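Local atomic coordinates of glutaredoxin family protein (Xanthomonas campestris, PDB entry 1TTZ), a protein that is of unknown function but belongs to the glutaredoxin family, and so probably acts as a small thiol-disulfide oxidoreductase. Residues Leu5-Asp9 and Leu40-Gly45; Leu13-Ala17 and Asp60-Asp64; Ala20-Ala26 and Phe63-Arg69. The contacts are given in a common frame with arbitrary orientation. Residue numbers count along the deposited sequence, not the author numbering.

The three contacts tie a single thioredoxin-like domain together around a mixed four-stranded sheet. Interaction 1 packs helix 38-44 against one face of strand 3-7; on the other face, interactions 2 and 3 join helix 12-23 to the C-terminal part of the chain. Interactions 2 and 3 lie about 9 Å apart between centres, share F63 and D64, and follow helix 12-23 from its beginning to its end. Interaction 1 lies about 13 Å from interaction 2 and 20 Å from interaction 3, centre to centre. Along the chain its segments alternate with those of the other two, so contacts between distant segments interlock. C14, the second cysteine of a CxxC sequence, lies where interactions 1 and 2 touch.

Interaction 1 of 3, residues Leu5-Asp9 and Leu40-Gly45; sequences LYQRD and LESAYG
The end of strand 3-7 runs extended past the last turn of helix 38-44, with CA atoms 7.5 Å apart for Y6 and Y44 and 8.2 Å apart for R8 and G45. R8 does most of the polar work. Its chi1 is p, chi2 t and chi3 p, which brings the guanidinium to E41 and G45 with both partners near its plane: NH1 donates to E41 OE1 at 2.9 Å in an almost linear hydrogen bond (172°) that forms part of a salt bridge, and NH2 donates to G45 O, also at 2.9 Å. R8 NE donates a hydrogen bond to water 1 at 2.5 Å, and this water in turn donates to G45 O at 3.1 Å, so that G45 O receives two bonds. D35 adds a long, weak ion pair to R8. Beside this polar cluster lies an aromatic one. Y6 and Y44, both m at chi1, form a face-to-face stack with centroids 4.2 Å apart and planes at 10°, and L40 CD2 reaches Y6 CE2 at 3.9 Å. The hydroxyl of Y44 is satisfied by E58, while Y44 N bonds to L40 O at 2.8 Å in the helix. The side chains alternate across the strand, as expected for a sheet covered on both faces: Y6 meets helix 38-44, L5 and Q7 pack on helix 12-23, and the backbone pairs with strands 29-33 and 50-52.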
ATOM      1  N   LEU A   5       2.996  -0.487  -3.617  1.00  2.52           N
ATOM      2  CA  LEU A   5       1.650  -0.096  -3.241  1.00  3.41           C
ATOM      3  C   LEU A   5       0.654  -0.663  -4.239  1.00  4.80           C
ATOM      4  O   LEU A   5       0.578  -0.208  -5.382  1.00  4.81           O
ATOM      5  CB  LEU A   5       1.499   1.432  -3.200  1.00  2.42           C
ATOM      6  CG  LEU A   5       0.051   1.891  -2.939  1.00  1.38           C
ATOM      7  CD1 LEU A   5      -0.327   1.584  -1.490  1.00  1.00           C
ATOM      8  CD2 LEU A   5      -0.106   3.386  -3.215  1.00  1.00           C
ATOM      9  N   TYR A   6      -0.092  -1.675  -3.820  1.00  5.03           N
ATOM     10  CA  TYR A   6      -1.093  -2.242  -4.695  1.00  8.03           C
ATOM     11  C   TYR A   6      -2.330  -1.360  -4.569  1.00  9.24           C
ATOM     12  O   TYR A   6      -2.823  -1.110  -3.467  1.00  8.31           O
ATOM     13  CB  TYR A   6      -1.418  -3.688  -4.299  1.00  6.05           C
ATOM     14  CG  TYR A   6      -0.279  -4.640  -4.563  1.00  6.40           C
ATOM     15  CD1 TYR A   6       0.597  -5.013  -3.545  1.00  8.88           C
ATOM     16  CD2 TYR A   6      -0.053  -5.141  -5.844  1.00  5.85           C
ATOM     17  CE1 TYR A   6       1.679  -5.871  -3.800  1.00  8.92           C
ATOM     18  CE2 TYR A   6       1.022  -5.997  -6.107  1.00  7.23           C
ATOM     19  CZ  TYR A   6       1.879  -6.357  -5.082  1.00  7.99           C
ATOM     20  OH  TYR A   6       2.925  -7.213  -5.333  1.00  9.56           O
ATOM     21  N   GLN A   7      -2.806  -0.860  -5.700  1.00 10.05           N
ATOM     22  CA  GLN A   7      -3.991  -0.021  -5.710  1.00 12.73           C
ATOM     23  C   GLN A   7      -4.774  -0.211  -6.997  1.00 13.78           C
ATOM     24  O   GLN A   7      -4.359  -0.953  -7.884  1.00 11.59           O
ATOM     25  CB  GLN A   7      -3.613   1.456  -5.534  1.00 14.45           C
ATOM     26  CG  GLN A   7      -2.718   2.054  -6.613  1.00 14.99           C
ATOM     27  CD  GLN A   7      -2.429   3.534  -6.379  1.00 12.58           C
ATOM     28  OE1 GLN A   7      -3.346   4.341  -6.228  1.00  8.35           O
ATOM     29  NE2 GLN A   7      -1.149   3.893  -6.350  1.00 13.00           N
ATOM     30  N   ARG A   8      -5.928   0.437  -7.081  1.00 15.97           N
ATOM     31  CA  ARG A   8      -6.748   0.352  -8.279  1.00 19.17           C
ATOM     32  C   ARG A   8      -7.021   1.781  -8.712  1.00 20.00           C
ATOM     33  O   ARG A   8      -6.938   2.703  -7.898  1.00 19.24           O
ATOM     34  CB  ARG A   8      -8.073  -0.376  -7.995  1.00 19.54           C
ATOM     35  CG  ARG A   8      -9.002   0.389  -7.067  1.00 20.82           C
ATOM     36  CD  ARG A   8     -10.452  -0.086  -7.137  1.00 23.87           C
ATOM     37  NE  ARG A   8     -10.668  -1.410  -6.557  1.00 24.46           N
ATOM     38  CZ  ARG A   8     -10.564  -2.552  -7.227  1.00 26.99           C
ATOM     39  NH1 ARG A   8     -10.243  -2.542  -8.516  1.00 26.50           N
ATOM     40  NH2 ARG A   8     -10.791  -3.707  -6.608  1.00 26.07           N
ATOM     41  N   ASP A   9      -7.337   1.969  -9.988  1.00 23.14           N
ATOM     42  CA  ASP A   9      -7.626   3.304 -10.503  1.00 25.86           C
ATOM     43  C   ASP A   9      -8.958   3.827  -9.980  1.00 24.60           C
ATOM     44  O   ASP A   9      -9.869   3.053  -9.686  1.00 24.61           O
ATOM     45  CB  ASP A   9      -7.650   3.298 -12.033  1.00 29.26           C
ATOM     46  CG  ASP A   9      -6.263   3.210 -12.636  1.00 33.78           C
ATOM     47  OD1 ASP A   9      -5.443   4.109 -12.357  1.00 36.06           O
ATOM     48  OD2 ASP A   9      -5.993   2.245 -13.387  1.00 36.89           O
ATOM     49  N   LEU A  40      -4.161 -10.386  -9.489  1.00 13.42           N
ATOM     50  CA  LEU A  40      -4.020  -9.325  -8.501  1.00 12.12           C
ATOM     51  C   LEU A  40      -5.394  -8.882  -8.018  1.00 11.18           C
ATOM     52  O   LEU A  40      -5.570  -8.522  -6.854  1.00  8.23           O
ATOM     53  CB  LEU A  40      -3.264  -8.137  -9.098  1.00 12.16           C
ATOM     54  CG  LEU A  40      -1.781  -8.392  -9.372  1.00 13.52           C
ATOM     55  CD1 LEU A  40      -1.156  -7.171 -10.030  1.00 13.92           C
ATOM     56  CD2 LEU A  40      -1.073  -8.714  -8.054  1.00 14.00           C
ATOM     57  N   GLU A  41      -6.369  -8.910  -8.920  1.00 10.60           N
ATOM     58  CA  GLU A  41      -7.729  -8.521  -8.572  1.00 11.13           C
ATOM     59  C   GLU A  41      -8.310  -9.443  -7.508  1.00  8.83           C
ATOM     60  O   GLU A  41      -8.928  -8.981  -6.551  1.00  6.66           O
ATOM     61  CB  GLU A  41      -8.635  -8.557  -9.808  1.00 14.11           C
ATOM     62  CG  GLU A  41      -8.946  -7.194 -10.387  1.00 20.36           C
ATOM     63  CD  GLU A  41      -9.813  -6.349  -9.468  1.00 23.46           C
ATOM     64  OE1 GLU A  41      -9.975  -5.142  -9.745  1.00 27.98           O
ATOM     65  OE2 GLU A  41     -10.339  -6.887  -8.474  1.00 27.72           O
ATOM     66  N   SER A  42      -8.110 -10.746  -7.675  1.00  6.30           N
ATOM     67  CA  SER A  42      -8.653 -11.708  -6.720  1.00  8.18           C
ATOM     68  C   SER A  42      -7.920 -11.664  -5.385  1.00  6.83           C
ATOM     69  O   SER A  42      -8.525 -11.865  -4.329  1.00  6.16           O
ATOM     70  CB  SER A  42      -8.593 -13.125  -7.297  1.00  6.88           C
ATOM     71  OG  SER A  42      -7.258 -13.580  -7.384  1.00 17.90           O
ATOM     72  N   ALA A  43      -6.623 -11.384  -5.440  1.00  6.66           N
ATOM     73  CA  ALA A  43      -5.794 -11.320  -4.246  1.00  8.59           C
ATOM     74  C   ALA A  43      -5.926 -10.014  -3.464  1.00  9.21           C
ATOM     75  O   ALA A  43      -5.873 -10.030  -2.237  1.00  9.28           O
ATOM     76  CB  ALA A  43      -4.327 -11.546  -4.619  1.00  7.10           C
ATOM     77  N   TYR A  44      -6.088  -8.890  -4.160  1.00  9.23           N
ATOM     78  CA  TYR A  44      -6.193  -7.596  -3.481  1.00  8.74           C
ATOM     79  C   TYR A  44      -7.470  -6.797  -3.746  1.00  8.85           C
ATOM     80  O   TYR A  44      -7.665  -5.736  -3.154  1.00  8.38           O
ATOM     81  CB  TYR A  44      -4.999  -6.707  -3.850  1.00  9.35           C
ATOM     82  CG  TYR A  44      -3.639  -7.292  -3.542  1.00 10.91           C
ATOM     83  CD1 TYR A  44      -2.888  -7.928  -4.530  1.00 11.51           C
ATOM     84  CD2 TYR A  44      -3.101  -7.205  -2.262  1.00 10.70           C
ATOM     85  CE1 TYR A  44      -1.623  -8.462  -4.246  1.00 12.24           C
ATOM     86  CE2 TYR A  44      -1.851  -7.733  -1.964  1.00 10.85           C
ATOM     87  CZ  TYR A  44      -1.115  -8.359  -2.953  1.00 13.27           C
ATOM     88  OH  TYR A  44       0.120  -8.880  -2.630  1.00 13.22           O
ATOM     89  N   GLY A  45      -8.326  -7.305  -4.630  1.00  6.96           N
ATOM     90  CA  GLY A  45      -9.560  -6.622  -5.001  1.00  8.82           C
ATOM     91  C   GLY A  45     -10.499  -6.097  -3.929  1.00 11.53           C
ATOM     92  O   GLY A  45     -11.283  -5.181  -4.193  1.00 14.64           O
TER
HETATM   93  O   HOH W   1     -11.530  -2.049  -4.299  1.00 12.36           O

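Interaction 2 of 3, residues Leu13-Ala17 and Asp60-Asp64; sequences LCDQA and DWPFD
Helix 12-23 enters this contact with its first turns, facing an irregular loop that leads from strand 58-60 to helix 65-73. L13 (chi1 m, chi2 t) lies over the indole of W61: its CB is 4.3 Å from the centroid of the five-membered ring and 14° off the ring normal, a CH-pi contact, and L13 CD1 reaches W61 CD1 at 4.0 Å. C14 points away from the loop, into the interior. Q16, m at chi1 and t at chi2, sets its CB 3.5 Å from W61 CH2. A17 comes last, with its CA 7.5 Å from that of F63. Its N, bonded to L13 O at 3.1 Å, lies 3.9 Å from W61 CZ3, and A17 CB touches F63 CZ at 3.8 Å. The peptide bond between W61 and P62 is cis; W61 is t and F63 p at chi1, and the contact itself is apolar. P49 touches L13, C14, A17 and W61, filling in beside the same helix. A CxxC sequence at the start of the first helix, close to a proline ahead of the third strand, is the arrangement of a glutaredoxin-type active site, which C14 probably belongs to here.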
ATOM      1  N   LEU A  13      -9.603   5.864  -1.416  1.00  8.96           N
ATOM      2  CA  LEU A  13      -8.810   5.203  -0.376  1.00  8.06           C
ATOM      3  C   LEU A  13      -7.367   5.046  -0.832  1.00  6.41           C
ATOM      4  O   LEU A  13      -6.435   5.211  -0.044  1.00  5.25           O
ATOM      5  CB  LEU A  13      -9.393   3.832  -0.038  1.00  7.04           C
ATOM      6  CG  LEU A  13     -10.885   3.794   0.314  1.00  7.37           C
ATOM      7  CD1 LEU A  13     -11.249   2.392   0.780  1.00  5.68           C
ATOM      8  CD2 LEU A  13     -11.193   4.821   1.410  1.00  7.02           C
ATOM      9  N   CYS A  14      -7.190   4.726  -2.111  1.00  6.40           N
ATOM     10  CA  CYS A  14      -5.859   4.563  -2.675  1.00  7.75           C
ATOM     11  C   CYS A  14      -5.125   5.899  -2.710  1.00  7.12           C
ATOM     12  O   CYS A  14      -3.930   5.962  -2.439  1.00  5.83           O
ATOM     13  CB  CYS A  14      -5.939   3.966  -4.084  1.00  9.43           C
ATOM     14  SG  CYS A  14      -6.355   2.192  -4.120  1.00 12.60           S
ATOM     15  N   ASP A  15      -5.839   6.969  -3.042  1.00  8.17           N
ATOM     16  CA  ASP A  15      -5.214   8.284  -3.077  1.00  7.72           C
ATOM     17  C   ASP A  15      -4.759   8.654  -1.679  1.00  7.20           C
ATOM     18  O   ASP A  15      -3.735   9.303  -1.509  1.00  7.53           O
ATOM     19  CB  ASP A  15      -6.189   9.351  -3.570  1.00  8.50           C
ATOM     20  CG  ASP A  15      -6.707   9.069  -4.958  1.00 10.05           C
ATOM     21  OD1 ASP A  15      -5.972   8.451  -5.761  1.00  8.05           O
ATOM     22  OD2 ASP A  15      -7.850   9.474  -5.242  1.00 11.33           O
ATOM     23  N   GLN A  16      -5.530   8.237  -0.677  1.00  8.28           N
ATOM     24  CA  GLN A  16      -5.189   8.527   0.713  1.00  7.45           C
ATOM     25  C   GLN A  16      -3.945   7.761   1.149  1.00  8.07           C
ATOM     26  O   GLN A  16      -3.164   8.249   1.966  1.00  6.07           O
ATOM     27  CB  GLN A  16      -6.344   8.169   1.644  1.00  6.75           C
ATOM     28  CG  GLN A  16      -7.592   9.011   1.478  1.00  9.40           C
ATOM     29  CD  GLN A  16      -8.681   8.611   2.463  1.00 10.22           C
ATOM     30  OE1 GLN A  16      -8.729   9.100   3.593  1.00 13.87           O
ATOM     31  NE2 GLN A  16      -9.544   7.697   2.045  1.00 10.64           N
ATOM     32  N   ALA A  17      -3.768   6.552   0.617  1.00  7.35           N
ATOM     33  CA  ALA A  17      -2.595   5.751   0.957  1.00  5.91           C
ATOM     34  C   ALA A  17      -1.374   6.494   0.425  1.00  6.59           C
ATOM     35  O   ALA A  17      -0.340   6.569   1.080  1.00  6.98           O
ATOM     36  CB  ALA A  17      -2.689   4.374   0.322  1.00  4.62           C
ATOM     37  N   ASP A  60      -2.619  -3.657   5.267  1.00  8.17           N
ATOM     38  CA  ASP A  60      -3.872  -3.386   4.568  1.00  8.25           C
ATOM     39  C   ASP A  60      -4.554  -2.120   5.062  1.00  7.93           C
ATOM     40  O   ASP A  60      -4.466  -1.781   6.235  1.00  7.21           O
ATOM     41  CB  ASP A  60      -4.851  -4.549   4.742  1.00 10.47           C
ATOM     42  CG  ASP A  60      -4.385  -5.825   4.067  1.00 10.53           C
ATOM     43  OD1 ASP A  60      -5.137  -6.820   4.120  1.00 11.93           O
ATOM     44  OD2 ASP A  60      -3.280  -5.840   3.492  1.00  8.81           O
ATOM     45  N   TRP A  61      -5.235  -1.425   4.154  1.00  7.62           N
ATOM     46  CA  TRP A  61      -5.968  -0.224   4.510  1.00  6.93           C
ATOM     47  C   TRP A  61      -7.010  -0.652   5.549  1.00  7.51           C
ATOM     48  O   TRP A  61      -7.497  -1.784   5.511  1.00  7.42           O
ATOM     49  CB  TRP A  61      -6.665   0.340   3.273  1.00  7.25           C
ATOM     50  CG  TRP A  61      -7.371   1.624   3.551  1.00  9.36           C
ATOM     51  CD1 TRP A  61      -8.704   1.800   3.770  1.00  7.71           C
ATOM     52  CD2 TRP A  61      -6.766   2.914   3.674  1.00  8.84           C
ATOM     53  NE1 TRP A  61      -8.969   3.129   4.022  1.00 10.55           N
ATOM     54  CE2 TRP A  61      -7.793   3.834   3.968  1.00  9.08           C
ATOM     55  CE3 TRP A  61      -5.450   3.382   3.565  1.00  8.56           C
ATOM     56  CZ2 TRP A  61      -7.544   5.201   4.153  1.00  7.95           C
ATOM     57  CZ3 TRP A  61      -5.201   4.743   3.752  1.00  8.93           C
ATOM     58  CH2 TRP A  61      -6.242   5.632   4.041  1.00  7.43           C
ATOM     59  N   PRO A  62      -7.370   0.237   6.488  1.00  7.44           N
ATOM     60  CA  PRO A  62      -6.889   1.607   6.661  1.00  6.68           C
ATOM     61  C   PRO A  62      -5.605   1.742   7.474  1.00  6.00           C
ATOM     62  O   PRO A  62      -5.309   0.929   8.352  1.00  5.30           O
ATOM     63  CB  PRO A  62      -8.051   2.272   7.376  1.00  7.96           C
ATOM     64  CG  PRO A  62      -8.462   1.195   8.333  1.00  5.54           C
ATOM     65  CD  PRO A  62      -8.464  -0.047   7.442  1.00  8.49           C
ATOM     66  N   PHE A  63      -4.851   2.786   7.162  1.00  5.71           N
ATOM     67  CA  PHE A  63      -3.636   3.110   7.886  1.00  6.20           C
ATOM     68  C   PHE A  63      -3.319   4.593   7.761  1.00  6.76           C
ATOM     69  O   PHE A  63      -3.331   5.151   6.664  1.00  6.92           O
ATOM     70  CB  PHE A  63      -2.433   2.272   7.415  1.00  3.51           C
ATOM     71  CG  PHE A  63      -2.227   2.233   5.915  1.00  5.02           C
ATOM     72  CD1 PHE A  63      -2.591   1.101   5.185  1.00  2.58           C
ATOM     73  CD2 PHE A  63      -1.594   3.287   5.252  1.00  3.56           C
ATOM     74  CE1 PHE A  63      -2.319   1.010   3.815  1.00  5.68           C
ATOM     75  CE2 PHE A  63      -1.316   3.212   3.880  1.00  4.74           C
ATOM     76  CZ  PHE A  63      -1.679   2.068   3.160  1.00  2.38           C
ATOM     77  N   ASP A  64      -3.070   5.237   8.896  1.00  6.31           N
ATOM     78  CA  ASP A  64      -2.714   6.650   8.898  1.00  7.64           C
ATOM     79  C   ASP A  64      -1.194   6.756   9.008  1.00  8.96           C
ATOM     80  O   ASP A  64      -0.505   5.735   9.114  1.00  8.37           O
ATOM     81  CB  ASP A  64      -3.385   7.382  10.064  1.00 10.19           C
ATOM     82  CG  ASP A  64      -3.138   6.708  11.399  1.00 11.51           C
ATOM     83  OD1 ASP A  64      -2.102   6.022  11.537  1.00 11.08           O
ATOM     84  OD2 ASP A  64      -3.976   6.878  12.313  1.00 13.30           O
TER

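Interaction 3 of 3, residues Ala20-Ala26 and Phe63-Arg69; sequences ALAQARA and FDAPRLR
R69 places two donors on one carbonyl at the end of helix 12-23: its NH2 bonds to A24 O at 2.8 Å and its NE to the same A24 O at 3.1 Å. Chi1 t followed by p at chi2 and chi3 curls the side chain back to reach it, and NH1 is taken by D73 in a salt bridge. This joins the first and last helices of the thioredoxin-like fold, which lie on the same face of the sheet. Each helix is also capped within its own segment. Helix 12-23 closes in a Schellman motif, where R25 takes positive phi (55/44) and A26 N donates to L21 O at 2.9 Å. Helix 65-73 opens at the N-cap D64, whose OD1 accepts from R67 N at 2.9 Å. Between these ends the backbones come very close, with the CA atoms of A24 and A65 4.7 Å apart, an approach that small alanine side chains permit. A24 CB packs against A65 O at 3.6 Å and L68 CG at 3.8 Å. A20 CB, near the plane of the F63 ring, is 4.1 Å from F63 CE2. L68, t at chi1 and p at chi2, points toward segment 20-26, and L51 and L59 of the sheet also touch it; its CD2 lies 3.9 Å from both A20 CB and L21 CD2, and 3.3 Å from A20 O.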
ATOM      1  N   ALA A  20      -0.464   9.055   2.793  1.00  8.09           N
ATOM      2  CA  ALA A  20       0.068   8.469   4.017  1.00  7.64           C
ATOM      3  C   ALA A  20       1.553   8.169   3.813  1.00  7.83           C
ATOM      4  O   ALA A  20       2.357   8.331   4.727  1.00  7.49           O
ATOM      5  CB  ALA A  20      -0.685   7.193   4.359  1.00  7.28           C
ATOM      6  N   LEU A  21       1.910   7.722   2.610  1.00  6.93           N
ATOM      7  CA  LEU A  21       3.301   7.425   2.298  1.00  5.88           C
ATOM      8  C   LEU A  21       4.150   8.684   2.365  1.00  5.41           C
ATOM      9  O   LEU A  21       5.299   8.639   2.784  1.00  4.61           O
ATOM     10  CB  LEU A  21       3.406   6.795   0.907  1.00  5.04           C
ATOM     11  CG  LEU A  21       2.927   5.339   0.897  1.00  3.27           C
ATOM     12  CD1 LEU A  21       2.494   4.933  -0.495  1.00  3.35           C
ATOM     13  CD2 LEU A  21       4.043   4.447   1.423  1.00  1.68           C
ATOM     14  N   ALA A  22       3.576   9.807   1.950  1.00  6.44           N
ATOM     15  CA  ALA A  22       4.290  11.082   1.968  1.00  6.71           C
ATOM     16  C   ALA A  22       4.430  11.615   3.386  1.00  7.35           C
ATOM     17  O   ALA A  22       5.509  12.049   3.792  1.00 10.38           O
ATOM     18  CB  ALA A  22       3.557  12.111   1.103  1.00  5.69           C
ATOM     19  N   GLN A  23       3.338  11.575   4.144  1.00  5.80           N
ATOM     20  CA  GLN A  23       3.354  12.086   5.509  1.00  7.38           C
ATOM     21  C   GLN A  23       4.185  11.252   6.475  1.00  7.34           C
ATOM     22  O   GLN A  23       4.830  11.797   7.367  1.00  6.38           O
ATOM     23  CB  GLN A  23       1.920  12.255   6.031  1.00  7.28           C
ATOM     24  CG  GLN A  23       1.142  13.354   5.287  1.00  7.94           C
ATOM     25  CD  GLN A  23      -0.157  13.737   5.977  1.00 10.00           C
ATOM     26  OE1 GLN A  23      -1.034  12.902   6.175  1.00  9.55           O
ATOM     27  NE2 GLN A  23      -0.289  15.014   6.333  1.00  9.04           N
ATOM     28  N   ALA A  24       4.163   9.934   6.304  1.00  6.22           N
ATOM     29  CA  ALA A  24       4.950   9.054   7.160  1.00  7.70           C
ATOM     30  C   ALA A  24       6.392   9.077   6.663  1.00  8.32           C
ATOM     31  O   ALA A  24       7.283   8.487   7.272  1.00  9.69           O
ATOM     32  CB  ALA A  24       4.403   7.632   7.100  1.00  7.82           C
ATOM     33  N   ARG A  25       6.609   9.769   5.549  1.00  8.52           N
ATOM     34  CA  ARG A  25       7.928   9.873   4.943  1.00  9.47           C
ATOM     35  C   ARG A  25       8.495   8.484   4.677  1.00 10.08           C
ATOM     36  O   ARG A  25       9.658   8.196   4.972  1.00  8.70           O
ATOM     37  CB  ARG A  25       8.878  10.676   5.840  1.00 11.07           C
ATOM     38  CG  ARG A  25       8.479  12.146   5.985  1.00 13.24           C
ATOM     39  CD  ARG A  25       8.524  12.893   4.648  1.00 17.98           C
ATOM     40  NE  ARG A  25       9.887  13.083   4.149  1.00 20.57           N
ATOM     41  CZ  ARG A  25      10.207  13.812   3.080  1.00 22.22           C
ATOM     42  NH1 ARG A  25       9.267  14.433   2.377  1.00 21.86           N
ATOM     43  NH2 ARG A  25      11.476  13.925   2.717  1.00 24.23           N
ATOM     44  N   ALA A  26       7.648   7.613   4.142  1.00  9.23           N
ATOM     45  CA  ALA A  26       8.081   6.275   3.804  1.00 10.56           C
ATOM     46  C   ALA A  26       9.051   6.554   2.668  1.00 12.46           C
ATOM     47  O   ALA A  26       8.950   7.590   2.009  1.00 16.05           O
ATOM     48  CB  ALA A  26       6.906   5.447   3.320  1.00  9.76           C
ATOM     49  N   PHE A  63      -4.851   2.786   7.162  1.00  5.71           N
ATOM     50  CA  PHE A  63      -3.636   3.110   7.886  1.00  6.20           C
ATOM     51  C   PHE A  63      -3.319   4.593   7.761  1.00  6.76           C
ATOM     52  O   PHE A  63      -3.331   5.151   6.664  1.00  6.92           O
ATOM     53  CB  PHE A  63      -2.433   2.272   7.415  1.00  3.51           C
ATOM     54  CG  PHE A  63      -2.227   2.233   5.915  1.00  5.02           C
ATOM     55  CD1 PHE A  63      -2.591   1.101   5.185  1.00  2.58           C
ATOM     56  CD2 PHE A  63      -1.594   3.287   5.252  1.00  3.56           C
ATOM     57  CE1 PHE A  63      -2.319   1.010   3.815  1.00  5.68           C
ATOM     58  CE2 PHE A  63      -1.316   3.212   3.880  1.00  4.74           C
ATOM     59  CZ  PHE A  63      -1.679   2.068   3.160  1.00  2.38           C
ATOM     60  N   ASP A  64      -3.070   5.237   8.896  1.00  6.31           N
ATOM     61  CA  ASP A  64      -2.714   6.650   8.898  1.00  7.64           C
ATOM     62  C   ASP A  64      -1.194   6.756   9.008  1.00  8.96           C
ATOM     63  O   ASP A  64      -0.505   5.735   9.114  1.00  8.37           O
ATOM     64  CB  ASP A  64      -3.385   7.382  10.064  1.00 10.19           C
ATOM     65  CG  ASP A  64      -3.138   6.708  11.399  1.00 11.51           C
ATOM     66  OD1 ASP A  64      -2.102   6.022  11.537  1.00 11.08           O
ATOM     67  OD2 ASP A  64      -3.976   6.878  12.313  1.00 13.30           O
ATOM     68  N   ALA A  65      -0.675   7.981   8.991  1.00  7.33           N
ATOM     69  CA  ALA A  65       0.765   8.205   9.069  1.00  8.21           C
ATOM     70  C   ALA A  65       1.450   7.477  10.224  1.00  8.40           C
ATOM     71  O   ALA A  65       2.472   6.820  10.027  1.00  9.60           O
ATOM     72  CB  ALA A  65       1.058   9.696   9.150  1.00  8.86           C
ATOM     73  N   PRO A  66       0.907   7.587  11.449  1.00  8.55           N
ATOM     74  CA  PRO A  66       1.574   6.883  12.547  1.00  8.17           C
ATOM     75  C   PRO A  66       1.586   5.352  12.442  1.00  9.28           C
ATOM     76  O   PRO A  66       2.560   4.707  12.833  1.00  8.72           O
ATOM     77  CB  PRO A  66       0.834   7.388  13.790  1.00  8.99           C
ATOM     78  CG  PRO A  66      -0.500   7.809  13.271  1.00 11.65           C
ATOM     79  CD  PRO A  66      -0.160   8.464  11.958  1.00  7.70           C
ATOM     80  N   ARG A  67       0.514   4.767  11.917  1.00  8.51           N
ATOM     81  CA  ARG A  67       0.454   3.318  11.786  1.00  9.40           C
ATOM     82  C   ARG A  67       1.438   2.871  10.717  1.00  7.55           C
ATOM     83  O   ARG A  67       2.129   1.863  10.862  1.00  5.44           O
ATOM     84  CB  ARG A  67      -0.956   2.862  11.402  1.00 12.20           C
ATOM     85  CG  ARG A  67      -1.104   1.349  11.444  1.00 15.50           C
ATOM     86  CD  ARG A  67      -2.432   0.862  10.874  1.00 16.60           C
ATOM     87  NE  ARG A  67      -2.529  -0.586  11.031  1.00 17.97           N
ATOM     88  CZ  ARG A  67      -3.070  -1.414  10.142  1.00 18.91           C
ATOM     89  NH1 ARG A  67      -3.579  -0.950   9.008  1.00 17.19           N
ATOM     90  NH2 ARG A  67      -3.084  -2.720  10.384  1.00 19.07           N
ATOM     91  N   LEU A  68       1.495   3.636   9.636  1.00  6.80           N
ATOM     92  CA  LEU A  68       2.395   3.323   8.544  1.00  7.76           C
ATOM     93  C   LEU A  68       3.848   3.428   8.999  1.00  7.19           C
ATOM     94  O   LEU A  68       4.632   2.497   8.823  1.00  7.74           O
ATOM     95  CB  LEU A  68       2.123   4.267   7.369  1.00  6.19           C
ATOM     96  CG  LEU A  68       3.094   4.203   6.189  1.00  8.31           C
ATOM     97  CD1 LEU A  68       3.327   2.761   5.799  1.00  8.87           C
ATOM     98  CD2 LEU A  68       2.525   5.003   5.012  1.00  7.86           C
ATOM     99  N   ARG A  69       4.202   4.566   9.585  1.00  8.25           N
ATOM    100  CA  ARG A  69       5.560   4.783  10.065  1.00  8.85           C
ATOM    101  C   ARG A  69       5.956   3.710  11.079  1.00  8.80           C
ATOM    102  O   ARG A  69       7.093   3.238  11.074  1.00 10.88           O
ATOM    103  CB  ARG A  69       5.683   6.193  10.666  1.00 10.18           C
ATOM    104  CG  ARG A  69       6.971   6.472  11.447  1.00 13.03           C
ATOM    105  CD  ARG A  69       8.223   5.941  10.752  1.00 14.93           C
ATOM    106  NE  ARG A  69       8.408   6.490   9.417  1.00 18.66           N
ATOM    107  CZ  ARG A  69       9.291   6.026   8.537  1.00 19.49           C
ATOM    108  NH1 ARG A  69      10.077   5.000   8.850  1.00 19.19           N
ATOM    109  NH2 ARG A  69       9.381   6.583   7.337  1.00 19.91           N
TER